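Local structure of phage-related conserved hypothetical protein, BB2244 (Bordetella bronchiseptica, 2BDV) at residues A[2-6]-A[212-217]; A[93-97]-A[177-182]; A[127-131]-A[166-171]. The protein is of unknown function but belongs to the SRAP family, whose members probably act in DNA repair by crosslinking to abasic sites. One frame throughout, in Å; residues are numbered along the deposited sequence.

Interaction 1: residues A[2-6]-A[212-217]; sequences CGRIA and SKYQLP
Arg4 reaches from the start of the chain into the carbonyl-rich turn of residues 212-215, and its NH1 does nearly all the polar work between the two segments. Two weak hydrogen bonds leave Arg4 NH1, one to Lys213 O at 3.3 Å and one to Gln215 O at 3.2 Å, with both acceptors near the guanidinium plane. The turn is type I, closed by Gln215 N to Ser212 O at 3.0 Å; Lys213 O within it and Gln215 O at its end both face this nitrogen. Arg4 gets there by folding up: its chain bends at chi2 (75°) and again at chi3 (59°), which turns the guanidinium over to the tail. The other terminal nitrogen, NH2, is held more firmly elsewhere, by Val209 O and Asn35 OD1, whereas the buried NE finds no partner in the model.

Apolar atoms of the tail add to this. Leu216 CD2 sits 4.2 Å above one face of the Arg4 guanidinium, toward its rim, and Pro217 CD comes within 4.3 Å of Arg4 NH2. At the other end of the contact Lys213 lays its aliphatic part on the Gly3 backbone, Lys213 CG lying 3.4 Å from Gly3 CA; its first two torsions are extended, and the bends come further out. The same side chain touches Asp163, which accepts from Cys2 N, and Arg164. Through Lys213 the C-terminal tail thus packs close to the N-terminal cysteine, the residue that in SRAP relatives crosslinks to abasic DNA; its role here is inferred.

Interaction 2: residues A[93-97]-A[177-182]; sequences GRILV and WVDPAT
This is a buried strand-to-helix-end contact: strand 94-99 of the mixed sheet lies against the last turn of helix 171-178 and the turn after it, with Arg94 and Trp177 meeting at the centre. Arg94 NE donates to Trp177 O at 2.7 Å, nearly straight (164°), in the carbonyl plane and in the plane of the guanidinium. Arg94 NH2 adds two weak, bent bonds, to Asp179 O at 3.1 Å and Thr182 O at 2.9 Å. The arginine thus gathers carbonyls at and beyond the C-terminal end of the helix, where its positive charge should suit the negative end of the helix dipole. That exit is itself ordered: a type I turn runs from Asp179 to Thr182, and Asp179 OD2 accepts from Ala181 N in an Asx turn. Thr182 OG1 reaches back to Glu176 O, and Arg94 NH1 is bonded to Ile90 O.

The aliphatic part of Arg94 lies over one face of the indole. Arg94 CD stands 3.5 Å from the centroid of the Trp177 six-membered ring, a CH-pi contact. A bend at chi3 (-61°) lifts the guanidinium away from the ring face toward the helix-end carbonyls, the two planes 61° apart, so any cation-pi attraction is weak at most. At the indole edge, Trp177 NE1 donates to Ile95 O at 3.0 Å, approaching from above the carbonyl plane. Leu96 packs on two consecutive residues of the helix end, with Leu96 CD2 3.7 Å from Trp177 CD1 and Leu96 CD1 4.2 Å from Val178 CB.

Interaction 3: residues A[127-131]-A[166-171]; sequences LLFAG and PVALPP
Phe129 and Ala168 face each other as a single antiparallel, non-hydrogen-bonded beta bridge, by which the connection into helix 171-178 joins strand 126-133 of the mixed sheet for about one residue. A backbone bond flanks the pair on each side: Leu169 N to Leu128 O at 3.0 Å, and Ala130 N to Val167 O at 3.1 Å. Val167 O also receives a CA-H...O contact from Phe129.

The Phe129 side chain takes chi1 of -63°, its CG opposite the carbonyl carbon, and a small chi2 of -17° turns one ring face to Pro166 and the CD1 edge to Ala168 CB. Phe129 and Pro166 lie side by side and point the same way. Pro166 CB lies over the middle of the ring, and Pro166 CG, shifted toward CZ at its outer end, is 3.8 Å from the Phe129 ring centroid in a CH-pi contact. Ala168 CB instead comes to the edge, 4.1 Å from Phe129 CD1, so proline and alanine hold the ring from two directions. Ile149 of the next strand touches both Phe129 and Pro166.

Alternate residues turn elsewhere. Ala130 CB meets Leu169 CD1 at 3.9 Å, and both residues pack on Trp177 of the following helix. Leu128 has its CG placed beside the backbone N (chi1 -52°); from there the branch extends along the backbone of Leu169 toward the helix start, where Pro170 occupies the N-cap position. Leu128 CD1 ends 3.8 Å from Pro171 CA. Near the base of this side chain a water lies between the two segments, accepting from Leu128 N at 2.9 Å; its very short approach to Leu169 O leaves that side of the bridge doubtful.

In the fold
Interactions 2 and 3 are buried and hold the same sheet and helix, through neighbouring strands 94-99 and 126-133: residues 166-171 lead into the helix whose end interaction 2 secures. Interaction 1, some 26 Å from interaction 2 between centres, is only partly buried and ties the first residues to the modelled C-terminal tail beside the four-stranded antiparallel sheet that strand 5-7 joins. Interaction 3 relies on backbone bridging and apolar packing; the other two each use an arginine on main-chain carbonyls, with one short, straight bond and two weak ones in interaction 2, and only weak ones in interaction 1. Segment 2-6 still reaches the interior: Cys2 SG lies 3.7 Å from Pro166 CG, and Ile5 packs on Phe129 and Val97.

Interaction 1: residues A[2-6]-A[212-217]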
# COMPACT_ATOMS: atom_id res chain seq x y z
N CYS A 2 -5.48 -4.57 4.22
CA CYS A 2 -4.58 -4.85 3.07
C CYS A 2 -3.35 -5.60 3.60
O CYS A 2 -2.35 -4.99 3.94
CB CYS A 2 -4.14 -3.54 2.42
SG CYS A 2 -3.86 -3.73 0.65
N GLY A 3 -3.44 -6.92 3.65
CA GLY A 3 -2.33 -7.69 4.16
C GLY A 3 -1.51 -8.42 3.12
O GLY A 3 -0.50 -9.04 3.44
N ARG A 4 -1.93 -8.31 1.86
CA ARG A 4 -1.24 -8.99 0.78
C ARG A 4 -1.53 -8.25 -0.52
O ARG A 4 -2.66 -7.85 -0.78
CB ARG A 4 -1.76 -10.43 0.69
CG ARG A 4 -0.80 -11.42 0.06
CD ARG A 4 0.31 -11.79 1.04
NE ARG A 4 -0.19 -12.37 2.29
CZ ARG A 4 -0.71 -13.59 2.42
NH1 ARG A 4 -1.13 -14.01 3.60
NH2 ARG A 4 -0.80 -14.39 1.37
N ILE A 5 -0.51 -8.07 -1.35
CA ILE A 5 -0.70 -7.39 -2.63
C ILE A 5 -0.04 -8.19 -3.75
O ILE A 5 0.65 -9.19 -3.50
CB ILE A 5 -0.07 -5.98 -2.66
CG1 ILE A 5 1.43 -6.07 -2.42
CG2 ILE A 5 -0.79 -5.06 -1.68
CD1 ILE A 5 2.20 -4.76 -2.63
N ALA A 6 -0.24 -7.74 -4.98
CA ALA A 6 0.35 -8.39 -6.14
C ALA A 6 1.03 -7.37 -7.05
O ALA A 6 0.44 -6.35 -7.40
CB ALA A 6 -0.72 -9.17 -6.91
N SER A 212 -5.26 -16.97 6.12
CA SER A 212 -5.73 -15.68 6.64
C SER A 212 -4.83 -14.55 6.15
O SER A 212 -3.79 -14.79 5.55
CB SER A 212 -5.74 -15.70 8.17
OG SER A 212 -6.68 -16.63 8.68
N LYS A 213 -5.25 -13.31 6.42
CA LYS A 213 -4.48 -12.12 6.01
C LYS A 213 -3.06 -12.20 6.56
O LYS A 213 -2.10 -11.82 5.89
CB LYS A 213 -5.16 -10.83 6.52
CG LYS A 213 -4.42 -9.55 6.13
CD LYS A 213 -5.15 -8.26 6.55
CE LYS A 213 -5.05 -7.99 8.05
NZ LYS A 213 -5.84 -8.95 8.87
N TYR A 214 -2.95 -12.70 7.79
CA TYR A 214 -1.66 -12.84 8.46
C TYR A 214 -1.18 -14.29 8.51
O TYR A 214 -0.55 -14.72 9.48
CB TYR A 214 -1.74 -12.25 9.87
CG TYR A 214 -3.14 -12.18 10.44
CD1 TYR A 214 -3.89 -13.34 10.65
CD2 TYR A 214 -3.73 -10.95 10.75
CE1 TYR A 214 -5.19 -13.29 11.16
CE2 TYR A 214 -5.03 -10.89 11.27
CZ TYR A 214 -5.75 -12.06 11.47
OH TYR A 214 -7.03 -12.00 11.98
N GLN A 215 -1.47 -15.05 7.46
CA GLN A 215 -1.06 -16.44 7.37
C GLN A 215 -0.49 -16.77 6.00
O GLN A 215 -1.23 -16.91 5.02
CB GLN A 215 -2.22 -17.38 7.68
CG GLN A 215 -2.65 -17.37 9.14
CD GLN A 215 -3.57 -18.52 9.48
OE1 GLN A 215 -3.20 -19.69 9.32
NE2 GLN A 215 -4.76 -18.20 9.95
N LEU A 216 0.83 -16.88 5.93
CA LEU A 216 1.52 -17.19 4.69
C LEU A 216 1.25 -18.65 4.33
O LEU A 216 1.10 -19.49 5.22
CB LEU A 216 3.02 -16.97 4.86
CG LEU A 216 3.44 -15.64 5.49
CD1 LEU A 216 4.94 -15.64 5.73
CD2 LEU A 216 3.03 -14.49 4.59
N PRO A 217 1.19 -18.96 3.03
CA PRO A 217 0.93 -20.34 2.58
C PRO A 217 2.02 -21.33 3.01
O PRO A 217 3.21 -21.09 2.79
CB PRO A 217 0.85 -20.18 1.06
CG PRO A 217 1.79 -19.05 0.79
CD PRO A 217 1.43 -18.07 1.88

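Interaction 2: residues A[93-97]-A[177-182]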
# COMPACT_ATOMS: atom_id res chain seq x y z
N GLY A 93 7.42 11.72 4.26
CA GLY A 93 7.55 10.30 3.95
C GLY A 93 6.52 9.74 2.99
O GLY A 93 6.33 8.53 2.94
N ARG A 94 5.87 10.60 2.21
CA ARG A 94 4.84 10.16 1.26
C ARG A 94 5.39 9.39 0.06
O ARG A 94 6.25 9.88 -0.68
CB ARG A 94 4.03 11.36 0.75
CG ARG A 94 3.31 12.16 1.85
CD ARG A 94 2.34 13.19 1.24
NE ARG A 94 3.04 14.16 0.38
CZ ARG A 94 3.48 15.35 0.79
NH1 ARG A 94 3.29 15.74 2.05
NH2 ARG A 94 4.11 16.14 -0.06
N ILE A 95 4.90 8.17 -0.12
CA ILE A 95 5.32 7.32 -1.22
C ILE A 95 4.12 6.64 -1.86
O ILE A 95 3.00 6.71 -1.35
CB ILE A 95 6.29 6.20 -0.74
CG1 ILE A 95 5.52 5.16 0.09
CG2 ILE A 95 7.41 6.80 0.10
CD1 ILE A 95 6.24 3.82 0.25
N LEU A 96 4.37 5.97 -2.97
CA LEU A 96 3.33 5.23 -3.67
C LEU A 96 3.82 3.79 -3.79
O LEU A 96 5.01 3.54 -3.97
CB LEU A 96 3.09 5.82 -5.06
CG LEU A 96 2.56 7.25 -5.05
CD1 LEU A 96 2.79 7.93 -6.38
CD2 LEU A 96 1.07 7.23 -4.69
N VAL A 97 2.89 2.85 -3.65
CA VAL A 97 3.20 1.44 -3.78
C VAL A 97 2.36 0.89 -4.93
O VAL A 97 1.15 0.70 -4.80
CB VAL A 97 2.83 0.63 -2.52
CG1 VAL A 97 3.14 -0.84 -2.75
CG2 VAL A 97 3.60 1.15 -1.31
N TRP A 177 0.70 13.71 -4.72
CA TRP A 177 1.02 13.08 -3.44
C TRP A 177 2.53 12.91 -3.23
O TRP A 177 3.04 13.25 -2.17
CB TRP A 177 0.30 11.73 -3.33
CG TRP A 177 0.66 10.89 -2.12
CD1 TRP A 177 1.49 9.80 -2.10
CD2 TRP A 177 0.15 11.03 -0.79
NE1 TRP A 177 1.53 9.26 -0.83
CE2 TRP A 177 0.72 10.00 -0.01
CE3 TRP A 177 -0.72 11.94 -0.17
CZ2 TRP A 177 0.44 9.84 1.35
CZ3 TRP A 177 -1.01 11.78 1.18
CH2 TRP A 177 -0.42 10.74 1.93
N VAL A 178 3.25 12.41 -4.24
CA VAL A 178 4.69 12.19 -4.11
C VAL A 178 5.56 13.46 -4.25
O VAL A 178 6.74 13.45 -3.91
CB VAL A 178 5.19 11.11 -5.13
CG1 VAL A 178 4.97 11.60 -6.56
CG2 VAL A 178 6.67 10.82 -4.91
N ASP A 179 4.95 14.54 -4.74
CA ASP A 179 5.62 15.84 -4.94
C ASP A 179 5.96 16.50 -3.60
O ASP A 179 5.07 16.99 -2.90
CB ASP A 179 4.71 16.76 -5.78
CG ASP A 179 5.43 18.00 -6.32
OD1 ASP A 179 4.94 18.57 -7.33
OD2 ASP A 179 6.45 18.43 -5.74
N PRO A 180 7.25 16.53 -3.24
CA PRO A 180 7.70 17.13 -1.98
C PRO A 180 7.22 18.58 -1.78
O PRO A 180 7.17 19.07 -0.66
CB PRO A 180 9.22 17.01 -2.06
CG PRO A 180 9.49 17.08 -3.52
CD PRO A 180 8.39 16.23 -4.12
N ALA A 181 6.86 19.24 -2.88
CA ALA A 181 6.40 20.62 -2.81
C ALA A 181 4.96 20.76 -2.30
O ALA A 181 4.59 21.82 -1.78
CB ALA A 181 6.52 21.27 -4.19
N THR A 182 4.15 19.72 -2.44
CA THR A 182 2.77 19.80 -1.98
C THR A 182 2.70 19.78 -0.46
O THR A 182 3.23 18.88 0.18
CB THR A 182 1.91 18.63 -2.53
OG1 THR A 182 2.28 17.42 -1.88
CG2 THR A 182 2.11 18.49 -4.02
O HOH W 1 5.06 18.43 3.03

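Interaction 3: residues A[127-131]-A[166-171]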
# COMPACT_ATOMS: atom_id res chain seq x y z
N LEU A 127 -2.50 -0.19 -10.01
CA LEU A 127 -3.01 0.74 -9.02
C LEU A 127 -1.87 1.49 -8.32
O LEU A 127 -0.77 0.97 -8.18
CB LEU A 127 -3.83 -0.03 -7.99
CG LEU A 127 -4.72 -1.13 -8.59
CD1 LEU A 127 -5.32 -1.92 -7.44
CD2 LEU A 127 -5.81 -0.55 -9.48
N LEU A 128 -2.15 2.71 -7.88
CA LEU A 128 -1.14 3.49 -7.18
C LEU A 128 -1.58 3.70 -5.74
O LEU A 128 -2.30 4.66 -5.44
CB LEU A 128 -0.94 4.85 -7.89
CG LEU A 128 -0.67 4.78 -9.41
CD1 LEU A 128 -0.55 6.19 -9.98
CD2 LEU A 128 0.59 3.99 -9.70
N PHE A 129 -1.18 2.79 -4.85
CA PHE A 129 -1.56 2.89 -3.44
C PHE A 129 -0.75 3.97 -2.76
O PHE A 129 0.46 4.06 -2.93
CB PHE A 129 -1.35 1.56 -2.66
CG PHE A 129 -2.19 0.41 -3.16
CD1 PHE A 129 -3.30 0.62 -3.97
CD2 PHE A 129 -1.85 -0.90 -2.82
CE1 PHE A 129 -4.05 -0.46 -4.44
CE2 PHE A 129 -2.59 -1.97 -3.29
CZ PHE A 129 -3.69 -1.75 -4.10
N ALA A 130 -1.44 4.80 -1.98
CA ALA A 130 -0.79 5.87 -1.23
C ALA A 130 -0.13 5.20 -0.03
O ALA A 130 -0.69 4.28 0.57
CB ALA A 130 -1.83 6.87 -0.76
N GLY A 131 1.07 5.65 0.32
CA GLY A 131 1.77 5.07 1.45
C GLY A 131 2.64 6.05 2.21
O GLY A 131 2.92 7.14 1.73
N PRO A 166 -7.11 -0.50 0.60
CA PRO A 166 -6.04 0.47 0.35
C PRO A 166 -6.53 1.65 -0.48
O PRO A 166 -7.29 1.49 -1.43
CB PRO A 166 -5.00 -0.36 -0.39
CG PRO A 166 -5.86 -1.28 -1.22
CD PRO A 166 -6.91 -1.73 -0.20
N VAL A 167 -6.08 2.85 -0.12
CA VAL A 167 -6.48 4.04 -0.85
C VAL A 167 -5.70 4.14 -2.16
O VAL A 167 -4.51 4.41 -2.16
CB VAL A 167 -6.22 5.31 -0.00
CG1 VAL A 167 -6.60 6.55 -0.79
CG2 VAL A 167 -7.01 5.24 1.29
N ALA A 168 -6.39 3.89 -3.27
CA ALA A 168 -5.75 3.97 -4.57
C ALA A 168 -6.02 5.36 -5.14
O ALA A 168 -7.15 5.86 -5.06
CB ALA A 168 -6.31 2.90 -5.51
N LEU A 169 -5.00 5.97 -5.72
CA LEU A 169 -5.12 7.31 -6.26
C LEU A 169 -5.00 7.38 -7.78
O LEU A 169 -4.31 6.57 -8.40
CB LEU A 169 -4.05 8.21 -5.66
CG LEU A 169 -3.94 8.39 -4.14
CD1 LEU A 169 -2.62 9.08 -3.84
CD2 LEU A 169 -5.12 9.19 -3.59
N PRO A 170 -5.68 8.36 -8.40
CA PRO A 170 -5.60 8.52 -9.85
C PRO A 170 -4.16 9.00 -10.13
O PRO A 170 -3.52 9.60 -9.26
CB PRO A 170 -6.62 9.62 -10.15
CG PRO A 170 -7.59 9.53 -9.00
CD PRO A 170 -6.68 9.27 -7.82
N PRO A 171 -3.64 8.75 -11.34
CA PRO A 171 -2.27 9.18 -11.66
C PRO A 171 -2.00 10.67 -11.37
O PRO A 171 -0.93 11.03 -10.86
CB PRO A 171 -2.15 8.84 -13.13
CG PRO A 171 -2.97 7.60 -13.25
CD PRO A 171 -4.19 7.89 -12.39
O HOH W 2 -4.58 4.07 -8.72